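Local coordinates for protein aminoglycoside acetyltransferase meta-AAC0020 (Uncultured bacterium, PDB 5F47) that probably transfers an acetyl group from acetyl-coenzyme A to aminoglycoside antibiotics, as a GNAT-fold enzyme that can confer resistance to these drugs, at residues B[19-24]-B[43-48]. Residues are numbered along the deposited sequence; the frame is centred on the assembly and turned at random.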
loop_
_atom_site.group_PDB
_atom_site.type_symbol
_atom_site.label_atom_id
_atom_site.label_comp_id
_atom_site.label_asym_id
_atom_site.label_seq_id
_atom_site.Cartn_x
_atom_site.Cartn_y
_atom_site.Cartn_z
ATOM N N ASN B 19 -3.025 2.875 23.647
ATOM C CA ASN B 19 -3.946 3.616 24.507
ATOM C C ASN B 19 -4.381 4.948 23.892
ATOM O O ASN B 19 -5.012 5.768 24.556
ATOM C CB ASN B 19 -3.319 3.840 25.895
ATOM C CG ASN B 19 -2.168 4.844 25.891
ATOM O OD1 ASN B 19 -1.605 5.176 24.851
ATOM N ND2 ASN B 19 -1.805 5.319 27.082
ATOM N N ASP B 20 -4.070 5.152 22.612
ATOM C CA ASP B 20 -4.298 6.458 21.992
ATOM C C ASP B 20 -5.481 6.540 21.026
ATOM O O ASP B 20 -5.478 7.367 20.121
ATOM C CB ASP B 20 -3.025 6.919 21.263
ATOM C CG ASP B 20 -1.968 7.459 22.219
ATOM O OD1 ASP B 20 -2.332 8.223 23.138
ATOM O OD2 ASP B 20 -0.772 7.136 22.049
ATOM N N LEU B 21 -6.509 5.721 21.230
ATOM C CA LEU B 21 -7.700 5.833 20.385
ATOM C C LEU B 21 -8.267 7.259 20.304
ATOM O O LEU B 21 -8.656 7.684 19.217
ATOM C CB LEU B 21 -8.795 4.876 20.846
ATOM C CG LEU B 21 -10.010 4.817 19.916
ATOM C CD1 LEU B 21 -9.614 4.476 18.483
ATOM C CD2 LEU B 21 -11.021 3.819 20.452
ATOM N N PRO B 22 -8.328 8.003 21.432
ATOM C CA PRO B 22 -8.863 9.365 21.287
ATOM C C PRO B 22 -8.076 10.243 20.321
ATOM O O PRO B 22 -8.695 10.972 19.545
ATOM C CB PRO B 22 -8.777 9.927 22.714
ATOM C CG PRO B 22 -8.901 8.736 23.572
ATOM C CD PRO B 22 -8.109 7.679 22.858
ATOM N N LYS B 23 -6.745 10.178 20.358
ATOM C CA LYS B 23 -5.945 10.962 19.424
ATOM C C LYS B 23 -6.103 10.441 18.001
ATOM O O LYS B 23 -6.072 11.218 17.052
ATOM C CB LYS B 23 -4.471 10.962 19.836
ATOM C CG LYS B 23 -4.195 11.855 21.040
ATOM C CD LYS B 23 -2.757 11.713 21.514
ATOM C CE LYS B 23 -2.494 12.556 22.758
ATOM N NZ LYS B 23 -1.163 12.246 23.350
ATOM N N PHE B 24 -6.278 9.129 17.851
ATOM C CA PHE B 24 -6.493 8.532 16.533
ATOM C C PHE B 24 -7.793 9.080 15.928
ATOM O O PHE B 24 -7.819 9.486 14.762
ATOM C CB PHE B 24 -6.534 7.006 16.664
ATOM C CG PHE B 24 -6.515 6.241 15.354
ATOM C CD1 PHE B 24 -6.001 6.778 14.176
ATOM C CD2 PHE B 24 -7.020 4.946 15.324
ATOM C CE1 PHE B 24 -6.006 6.024 12.989
ATOM C CE2 PHE B 24 -7.014 4.193 14.173
ATOM C CZ PHE B 24 -6.516 4.724 12.998
ATOM N N PRO B 43 -16.048 4.677 11.392
ATOM C CA PRO B 43 -16.288 3.308 11.873
ATOM C C PRO B 43 -16.398 3.262 13.388
ATOM O O PRO B 43 -15.954 4.209 14.037
ATOM C CB PRO B 43 -15.042 2.550 11.406
ATOM C CG PRO B 43 -14.535 3.327 10.256
ATOM C CD PRO B 43 -14.838 4.761 10.556
ATOM N N ASP B 44 -16.951 2.197 13.961
ATOM C CA ASP B 44 -17.065 2.199 15.411
ATOM C C ASP B 44 -15.713 1.965 16.063
ATOM O O ASP B 44 -14.727 1.580 15.411
ATOM C CB ASP B 44 -18.102 1.186 15.917
ATOM C CG ASP B 44 -17.680 -0.260 15.748
ATOM O OD1 ASP B 44 -16.621 -0.557 15.162
ATOM O OD2 ASP B 44 -18.449 -1.127 16.218
ATOM N N SER B 45 -15.659 2.250 17.349
ATOM C CA SER B 45 -14.401 2.309 18.049
ATOM C C SER B 45 -13.789 0.933 18.253
ATOM O O SER B 45 -12.583 0.813 18.388
ATOM C CB SER B 45 -14.591 3.024 19.379
ATOM O OG SER B 45 -14.855 4.398 19.135
ATOM N N GLU B 46 -14.613 -0.104 18.269
ATOM C CA GLU B 46 -14.084 -1.461 18.321
ATOM C C GLU B 46 -13.188 -1.722 17.116
ATOM O O GLU B 46 -12.084 -2.263 17.241
ATOM C CB GLU B 46 -15.226 -2.474 18.366
ATOM C CG GLU B 46 -14.787 -3.922 18.272
ATOM C CD GLU B 46 -15.965 -4.881 18.308
ATOM O OE1 GLU B 46 -17.069 -4.454 18.712
ATOM O OE2 GLU B 46 -15.788 -6.059 17.931
ATOM N N HIS B 47 -13.655 -1.326 15.939
ATOM C CA HIS B 47 -12.874 -1.498 14.724
ATOM C C HIS B 47 -11.600 -0.653 14.754
ATOM O O HIS B 47 -10.496 -1.127 14.434
ATOM C CB HIS B 47 -13.710 -1.138 13.485
ATOM C CG HIS B 47 -12.901 -1.123 12.225
ATOM N ND1 HIS B 47 -12.472 -2.280 11.615
ATOM C CD2 HIS B 47 -12.398 -0.100 11.496
ATOM C CE1 HIS B 47 -11.759 -1.971 10.547
ATOM N NE2 HIS B 47 -11.675 -0.655 10.465
ATOM N N LEU B 48 -11.747 0.612 15.138
ATOM C CA LEU B 48 -10.602 1.508 15.135
ATOM C C LEU B 48 -9.564 1.070 16.164
ATOM O O LEU B 48 -8.359 1.186 15.914
ATOM C CB LEU B 48 -11.051 2.947 15.394
ATOM C CG LEU B 48 -11.904 3.585 14.292
ATOM C CD1 LEU B 48 -12.331 4.986 14.700
ATOM C CD2 LEU B 48 -11.141 3.602 12.964
#
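L21, in the first turn of helix 21-34, reaches across to L48 and S45 in the first turn of helix 45-53; these are the two helices that follow the first strand of the GNAT fold. The tight part is apolar. L21 carries its CG anti to the backbone N (chi1 -173°), sending its fork out to the other helix. There its methyls divide the work: CD1 sits 3.7 Å from L48 CB, the two leucine side chains crossing at about a right angle, while CD2 rests 3.8 Å from S45 CB. One turn deeper, the buried ring of F24 closes the inner side, with L51, L52 and V59 also packed against it. I25 and I28 lie against L48 from the first helix, and Y80 of the second subunit packs on the same leucine, so this apolar cluster runs on into the subunit interface. The outer side is looser. S45 is exposed, and its backbone O (4.0 Å) and OG (4.1 Å) lie a little farther from L21 CD2 than its CB does. D44, also exposed, N-caps its own helix: H47 N meets D44 OD1 at 3.2 Å from above the carboxylate plane, 42° out of it. H47 itself is buried, its NE2 donating to Q79 O of the second subunit. Back inside, F24 turns a ring edge to the backbone: CE2 lies 3.7 Å from L48 O, which is near the ring plane.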